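Local coordinates for protein monomethylamine methyltransferase mtmB1 (Methanosarcina barkeri, PDB 1NTH) that transfers the methyl group of monomethylamine to the corrinoid cofactor of its partner protein MtmC, for methanogenesis from methylamine, at residues Val434-Glu438 / Glu439-Val443; Thr424-Cys428 / Tyr429-Thr433. One frame throughout, in Å; residues are numbered along the deposited sequence. Where two conformers were deposited one is given.

Along the chain from its N terminus, contact 2 comes first, where the short helix 425-428 runs into strand 429-430. The chain turns back through residues 431-434, and contact 1 follows, where strand 435-436 passes into the C-terminal helix 438-454. Each contact is local, within one continuous stretch; they are in series, neither nesting nor crossing, with centres about 9 Å apart. The strands close the 431-434 loop as a small antiparallel pair, with Thr435 O 2.7 Å from Asp430 N, a probable hydrogen bond. Just past the strands, at the helix ends, Thr437 N to Cys428 O (3.0 Å, probable) continues the pairing. This hairpin at the edge of the TIM-barrel chain joins the short helix to the last.

Contact 1. Residues Val434-Glu438 / Glu439-Val443; sequences VTPTE and EYMQV
The N-terminal end of the C-terminal helix 438-454 is capped by Thr437, which meets the first turn through both its side chain and its carbonyl. Its OG1 accepts from Tyr440 N at 3.3 Å, with an N-H...O angle of 161°. A chi1 of 57° sets this hydroxyl between the residue's own N and C and so turns it back over the open end of the helix, where Glu439 CB and Tyr440 CB also pack against it. The same oxygen is hydrogen-bonded to Cys428 O, which ties the cap to the end of the short helix 425-428. Thr437 O takes the next amide, Met441 N, at 3.1 Å in a nearly straight bond, and Glu438 O then receives Gln442 N at 2.9 Å.

The carbonyl of Thr437 also has a side chain against it. Met441 CG lies 3.4 Å from Thr437 O, and beyond it the chain bends at chi3 (71°), which carries its methyl group away from the cap. On the apolar side, Pro436 presents CB to Tyr440 CB and CG to Met441 CG, each pair 4.3 Å apart, a loose apolar contact between the end of the strand and the first turn.

Farther out, Tyr440 OH is hydrogen-bonded to Glu382 at the start of helix 380-393, and Glu439 forms a salt bridge with Lys423. Met441 also packs on Phe3 of the second subunit, so this turn borders a subunit interface. A threonine N-cap bonded to the amide three residues on, followed by i to i+4 backbone bonds, is the classic start of an alpha-helix, here entered directly from a hairpin strand.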
ATOM      1  N   VAL A 434      -5.260  24.451  23.206  1.00 21.90           N
ATOM      2  CA  VAL A 434      -5.791  24.866  21.911  1.00 22.23           C
ATOM      3  C   VAL A 434      -7.281  25.183  21.999  1.00 22.18           C
ATOM      4  O   VAL A 434      -8.089  24.667  21.230  1.00 22.90           O
ATOM      5  CB  VAL A 434      -5.561  23.779  20.831  1.00 22.84           C
ATOM      6  CG1 VAL A 434      -5.828  24.356  19.445  1.00 23.61           C
ATOM      7  CG2 VAL A 434      -4.140  23.253  20.919  1.00 21.79           C
ATOM      8  N   THR A 435      -7.640  26.038  22.951  1.00 21.19           N
ATOM      9  CA  THR A 435      -9.029  26.439  23.130  1.00 22.47           C
ATOM     10  C   THR A 435      -9.124  27.961  23.218  1.00 22.74           C
ATOM     11  O   THR A 435      -8.249  28.615  23.788  1.00 23.29           O
ATOM     12  CB  THR A 435      -9.630  25.816  24.404  1.00 23.29           C
ATOM     13  OG1 THR A 435      -8.791  26.116  25.524  1.00 25.68           O
ATOM     14  CG2 THR A 435      -9.739  24.306  24.253  1.00 25.96           C
ATOM     15  N   PRO A 436     -10.187  28.546  22.643  1.00 22.16           N
ATOM     16  CA  PRO A 436     -10.352  30.001  22.681  1.00 22.26           C
ATOM     17  C   PRO A 436     -10.590  30.534  24.089  1.00 22.22           C
ATOM     18  O   PRO A 436     -11.111  29.826  24.953  1.00 22.21           O
ATOM     19  CB  PRO A 436     -11.551  30.234  21.765  1.00 22.33           C
ATOM     20  CG  PRO A 436     -12.363  28.994  21.962  1.00 22.88           C
ATOM     21  CD  PRO A 436     -11.302  27.912  21.918  1.00 22.39           C
ATOM     22  N   THR A 437     -10.198  31.783  24.311  1.00 22.14           N
ATOM     23  CA  THR A 437     -10.381  32.428  25.607  1.00 23.92           C
ATOM     24  C   THR A 437     -11.842  32.833  25.746  1.00 24.56           C
ATOM     25  O   THR A 437     -12.575  32.892  24.758  1.00 24.70           O
ATOM     26  CB  THR A 437      -9.520  33.703  25.735  1.00 22.75           C
ATOM     27  OG1 THR A 437      -9.842  34.606  24.668  1.00 23.87           O
ATOM     28  CG2 THR A 437      -8.039  33.360  25.677  1.00 24.67           C
ATOM     29  N   GLU A 438     -12.268  33.110  26.972  1.00 26.05           N
ATOM     30  CA  GLU A 438     -13.643  33.530  27.203  1.00 27.69           C
ATOM     31  C   GLU A 438     -13.876  34.846  26.472  1.00 26.54           C
ATOM     32  O   GLU A 438     -14.980  35.120  26.001  1.00 26.93           O
ATOM     33  CB  GLU A 438     -13.900  33.702  28.702  1.00 30.58           C
ATOM     34  CG  GLU A 438     -14.028  32.390  29.461  0.50 33.13           C
ATOM     35  CD  GLU A 438     -14.106  32.591  30.961  0.50 35.26           C
ATOM     36  OE1 GLU A 438     -14.567  33.670  31.393  0.50 37.12           O
ATOM     37  OE2 GLU A 438     -13.722  31.666  31.709  0.50 36.60           O
ATOM     38  N   GLU A 439     -12.826  35.653  26.375  1.00 26.02           N
ATOM     39  CA  GLU A 439     -12.912  36.934  25.687  1.00 27.25           C
ATOM     40  C   GLU A 439     -13.355  36.720  24.242  1.00 26.75           C
ATOM     41  O   GLU A 439     -14.273  37.381  23.759  1.00 26.02           O
ATOM     42  CB  GLU A 439     -11.556  37.639  25.693  1.00 30.62           C
ATOM     43  CG  GLU A 439     -11.574  39.008  25.030  1.00 36.57           C
ATOM     44  CD  GLU A 439     -10.184  39.578  24.822  1.00 40.42           C
ATOM     45  OE1 GLU A 439      -9.378  39.556  25.777  1.00 44.04           O
ATOM     46  OE2 GLU A 439      -9.895  40.055  23.704  1.00 44.12           O
ATOM     47  N   TYR A 440     -12.700  35.791  23.552  1.00 25.40           N
ATOM     48  CA  TYR A 440     -13.045  35.521  22.161  1.00 23.40           C
ATOM     49  C   TYR A 440     -14.468  34.983  22.059  1.00 22.06           C
ATOM     50  O   TYR A 440     -15.227  35.364  21.169  1.00 21.95           O
ATOM     51  CB  TYR A 440     -12.073  34.508  21.541  1.00 22.48           C
ATOM     52  CG  TYR A 440     -11.920  34.662  20.038  1.00 21.53           C
ATOM     53  CD1 TYR A 440     -12.926  35.256  19.271  1.00 21.98           C
ATOM     54  CD2 TYR A 440     -10.767  34.228  19.382  1.00 21.69           C
ATOM     55  CE1 TYR A 440     -12.788  35.420  17.893  1.00 22.27           C
ATOM     56  CE2 TYR A 440     -10.618  34.387  17.997  1.00 20.56           C
ATOM     57  CZ  TYR A 440     -11.632  34.984  17.265  1.00 22.26           C
ATOM     58  OH  TYR A 440     -11.489  35.168  15.907  1.00 22.92           O
ATOM     59  N   MET A 441     -14.832  34.091  22.971  1.00 22.82           N
ATOM     60  CA  MET A 441     -16.169  33.518  22.961  1.00 23.32           C
ATOM     61  C   MET A 441     -17.232  34.606  23.097  1.00 24.21           C
ATOM     62  O   MET A 441     -18.288  34.533  22.470  1.00 22.59           O
ATOM     63  CB  MET A 441     -16.302  32.490  24.084  1.00 24.33           C
ATOM     64  CG  MET A 441     -15.463  31.241  23.846  1.00 25.59           C
ATOM     65  SD  MET A 441     -15.367  30.151  25.273  1.00 29.82           S
ATOM     66  CE  MET A 441     -17.018  29.502  25.314  1.00 27.60           C
ATOM     67  N   GLN A 442     -16.942  35.621  23.907  1.00 24.47           N
ATOM     68  CA  GLN A 442     -17.879  36.723  24.105  1.00 26.40           C
ATOM     69  C   GLN A 442     -17.987  37.561  22.834  1.00 25.35           C
ATOM     70  O   GLN A 442     -19.077  37.995  22.460  1.00 25.21           O
ATOM     71  CB  GLN A 442     -17.428  37.603  25.273  1.00 28.59           C
ATOM     72  CG  GLN A 442     -17.540  36.939  26.639  1.00 33.11           C
ATOM     73  CD  GLN A 442     -17.017  37.819  27.762  0.50 33.61           C
ATOM     74  OE1 GLN A 442     -16.932  39.038  27.622  0.50 35.11           O
ATOM     75  NE2 GLN A 442     -16.678  37.201  28.889  0.50 35.27           N
ATOM     76  N   VAL A 443     -16.854  37.785  22.175  1.00 23.82           N
ATOM     77  CA  VAL A 443     -16.829  38.554  20.936  1.00 22.95           C
ATOM     78  C   VAL A 443     -17.642  37.803  19.883  1.00 22.55           C
ATOM     79  O   VAL A 443     -18.421  38.399  19.138  1.00 22.35           O
ATOM     80  CB  VAL A 443     -15.380  38.738  20.423  1.00 23.78           C
ATOM     81  CG1 VAL A 443     -15.385  39.352  19.030  1.00 23.64           C
ATOM     82  CG2 VAL A 443     -14.602  39.631  21.378  1.00 24.30           C
TER

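Contact 2. Residues Thr424-Cys428 / Tyr429-Thr433; sequences TFQEC and YDVKT
Phe425 and Tyr429, four residues apart, bring their rings together where the short helix 425-428 gives way to strand 429-430. The nearest atoms are Phe425 CE1 and Tyr429 CD2 at 3.5 Å, with CE1 lying over one face of the tyrosine ring. The planes are inclined at 32° with centroids 5.0 Å apart, an oblique pairing in which the side chains cross at about a right angle. Tyr429 CB in turn sits over a face of the Phe425 ring, 4.1 Å from its centroid, as a CH-pi contact. Val431 CG2 touches the phenylalanine at CE2 (3.9 Å) and also rests on Gln426 CA. At the edge of the tyrosine ring, Cys428 SG makes a sulfur-aromatic contact, 5.5 Å from the centroid.

Behind this shell, Phe425 CG stands anti to its own N and beside the carbonyl carbon (chi1 171°), which places the ring against Tyr429. The helix itself is started by a capping box: Thr424 N donates to Glu427 OE1 at 3.0 Å, nearly straight and on the anti lone pair of that oxygen, while the return bond from Glu427 N to Thr424 OG1 is weak. Thr424 O accepts from both Glu427 N and Cys428 N. A water bridges Gln426 O and Tyr429 O, but both distances are unusually short, so its exact geometry is uncertain.

Helix 140-148 lines the aromatic pair through Pro142, Val143 and Ser146, and Pro436 packs on Tyr429. The helix-to-strand junction thus rests on the fit of buried rings, with no clear direct hydrogen bond between its side chains, while Cys428 O is taken up by Thr437.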
ATOM      1  N   THR A 424      -3.191  37.849  18.178  1.00 23.16           N
ATOM      2  CA  THR A 424      -2.544  36.668  17.626  1.00 22.83           C
ATOM      3  C   THR A 424      -3.172  35.455  18.292  1.00 22.74           C
ATOM      4  O   THR A 424      -3.888  35.578  19.288  1.00 22.08           O
ATOM      5  CB  THR A 424      -1.036  36.636  17.936  1.00 24.04           C
ATOM      6  OG1 THR A 424      -0.843  36.637  19.356  1.00 23.59           O
ATOM      7  CG2 THR A 424      -0.331  37.835  17.320  1.00 25.10           C
ATOM      8  N   PHE A 425      -2.896  34.283  17.732  1.00 21.25           N
ATOM      9  CA  PHE A 425      -3.399  33.025  18.261  1.00 21.57           C
ATOM     10  C   PHE A 425      -3.028  32.896  19.739  1.00 21.41           C
ATOM     11  O   PHE A 425      -3.853  32.513  20.570  1.00 21.67           O
ATOM     12  CB  PHE A 425      -2.781  31.867  17.464  1.00 21.07           C
ATOM     13  CG  PHE A 425      -3.046  30.505  18.046  1.00 22.44           C
ATOM     14  CD1 PHE A 425      -4.312  29.939  17.988  1.00 23.41           C
ATOM     15  CD2 PHE A 425      -2.012  29.776  18.631  1.00 23.62           C
ATOM     16  CE1 PHE A 425      -4.548  28.660  18.501  1.00 23.17           C
ATOM     17  CE2 PHE A 425      -2.236  28.499  19.147  1.00 24.93           C
ATOM     18  CZ  PHE A 425      -3.509  27.942  19.080  1.00 23.38           C
ATOM     19  N   GLN A 426      -1.781  33.227  20.057  1.00 21.10           N
ATOM     20  CA  GLN A 426      -1.281  33.126  21.422  1.00 22.28           C
ATOM     21  C   GLN A 426      -2.016  34.034  22.405  1.00 23.99           C
ATOM     22  O   GLN A 426      -2.059  33.749  23.601  1.00 23.62           O
ATOM     23  CB  GLN A 426       0.216  33.455  21.471  1.00 22.01           C
ATOM     24  CG  GLN A 426       1.136  32.485  20.728  1.00 22.56           C
ATOM     25  CD  GLN A 426       1.385  32.869  19.275  1.00 22.18           C
ATOM     26  OE1 GLN A 426       2.435  32.549  18.712  1.00 24.37           O
ATOM     27  NE2 GLN A 426       0.422  33.542  18.660  1.00 21.99           N
ATOM     28  N   GLU A 427      -2.596  35.117  21.899  1.00 24.20           N
ATOM     29  CA  GLU A 427      -3.302  36.069  22.748  1.00 26.11           C
ATOM     30  C   GLU A 427      -4.782  35.773  22.974  1.00 26.14           C
ATOM     31  O   GLU A 427      -5.315  36.086  24.037  1.00 28.21           O
ATOM     32  CB  GLU A 427      -3.154  37.486  22.178  1.00 27.78           C
ATOM     33  CG  GLU A 427      -1.713  37.949  22.034  1.00 32.78           C
ATOM     34  CD  GLU A 427      -1.596  39.345  21.440  1.00 36.39           C
ATOM     35  OE1 GLU A 427      -2.104  39.574  20.321  1.00 34.53           O
ATOM     36  OE2 GLU A 427      -0.989  40.217  22.097  1.00 40.54           O
ATOM     37  N   CYS A 428      -5.454  35.178  21.991  1.00 24.49           N
ATOM     38  CA  CYS A 428      -6.879  34.894  22.156  1.00 24.00           C
ATOM     39  C   CYS A 428      -7.220  33.415  22.318  1.00 23.26           C
ATOM     40  O   CYS A 428      -8.392  33.034  22.303  1.00 23.44           O
ATOM     41  CB  CYS A 428      -7.681  35.503  21.004  1.00 24.87           C
ATOM     42  SG  CYS A 428      -7.226  34.932  19.361  1.00 26.28           S
ATOM     43  N   TYR A 429      -6.190  32.591  22.475  1.00 23.19           N
ATOM     44  CA  TYR A 429      -6.359  31.156  22.690  1.00 22.92           C
ATOM     45  C   TYR A 429      -5.432  30.719  23.811  1.00 24.16           C
ATOM     46  O   TYR A 429      -4.403  31.350  24.062  1.00 24.07           O
ATOM     47  CB  TYR A 429      -5.964  30.342  21.448  1.00 21.76           C
ATOM     48  CG  TYR A 429      -7.094  29.940  20.530  1.00 19.50           C
ATOM     49  CD1 TYR A 429      -7.770  30.891  19.770  1.00 19.83           C
ATOM     50  CD2 TYR A 429      -7.466  28.599  20.396  1.00 19.76           C
ATOM     51  CE1 TYR A 429      -8.785  30.524  18.894  1.00 21.00           C
ATOM     52  CE2 TYR A 429      -8.483  28.219  19.521  1.00 18.74           C
ATOM     53  CZ  TYR A 429      -9.136  29.188  18.773  1.00 20.15           C
ATOM     54  OH  TYR A 429     -10.128  28.831  17.890  1.00 20.63           O
ATOM     55  N   ASP A 430      -5.809  29.645  24.491  1.00 25.92           N
ATOM     56  CA  ASP A 430      -4.963  29.055  25.518  1.00 27.56           C
ATOM     57  C   ASP A 430      -4.202  28.040  24.670  1.00 27.52           C
ATOM     58  O   ASP A 430      -4.727  26.977  24.342  1.00 27.82           O
ATOM     59  CB  ASP A 430      -5.808  28.393  26.606  0.50 29.26           C
ATOM     60  CG  ASP A 430      -6.572  29.410  27.440  0.50 30.92           C
ATOM     61  OD1 ASP A 430      -5.950  30.391  27.904  0.50 31.88           O
ATOM     62  OD2 ASP A 430      -7.792  29.235  27.637  0.50 33.07           O
ATOM     63  N   VAL A 431      -2.978  28.392  24.289  1.00 27.19           N
ATOM     64  CA  VAL A 431      -2.153  27.544  23.430  1.00 28.15           C
ATOM     65  C   VAL A 431      -1.973  26.094  23.872  1.00 29.10           C
ATOM     66  O   VAL A 431      -1.988  25.187  23.040  1.00 29.77           O
ATOM     67  CB  VAL A 431      -0.752  28.166  23.229  1.00 28.52           C
ATOM     68  CG1 VAL A 431       0.095  27.274  22.332  1.00 28.93           C
ATOM     69  CG2 VAL A 431      -0.886  29.553  22.618  1.00 28.89           C
ATOM     70  N   LYS A 432      -1.803  25.872  25.168  1.00 29.26           N
ATOM     71  CA  LYS A 432      -1.597  24.521  25.679  1.00 29.94           C
ATOM     72  C   LYS A 432      -2.735  23.548  25.382  1.00 28.92           C
ATOM     73  O   LYS A 432      -2.491  22.391  25.036  1.00 29.92           O
ATOM     74  CB  LYS A 432      -1.319  24.574  27.184  1.00 32.47           C
ATOM     75  CG  LYS A 432       0.083  25.076  27.510  1.00 37.79           C
ATOM     76  CD  LYS A 432       0.325  25.235  29.004  1.00 41.30           C
ATOM     77  CE  LYS A 432      -0.371  26.469  29.558  1.00 44.66           C
ATOM     78  NZ  LYS A 432       0.027  26.744  30.970  1.00 47.08           N
ATOM     79  N   THR A 433      -3.973  24.013  25.502  1.00 26.50           N
ATOM     80  CA  THR A 433      -5.129  23.159  25.250  1.00 24.98           C
ATOM     81  C   THR A 433      -5.800  23.465  23.914  1.00 23.87           C
ATOM     82  O   THR A 433      -6.778  22.819  23.537  1.00 23.78           O
ATOM     83  CB  THR A 433      -6.170  23.308  26.368  1.00 25.75           C
ATOM     84  OG1 THR A 433      -6.526  24.690  26.501  1.00 25.69           O
ATOM     85  CG2 THR A 433      -5.603  22.799  27.688  1.00 24.88           C
TER
HETATM   86  O   HOH W   1      -3.028  32.670  25.621  1.00 32.87           O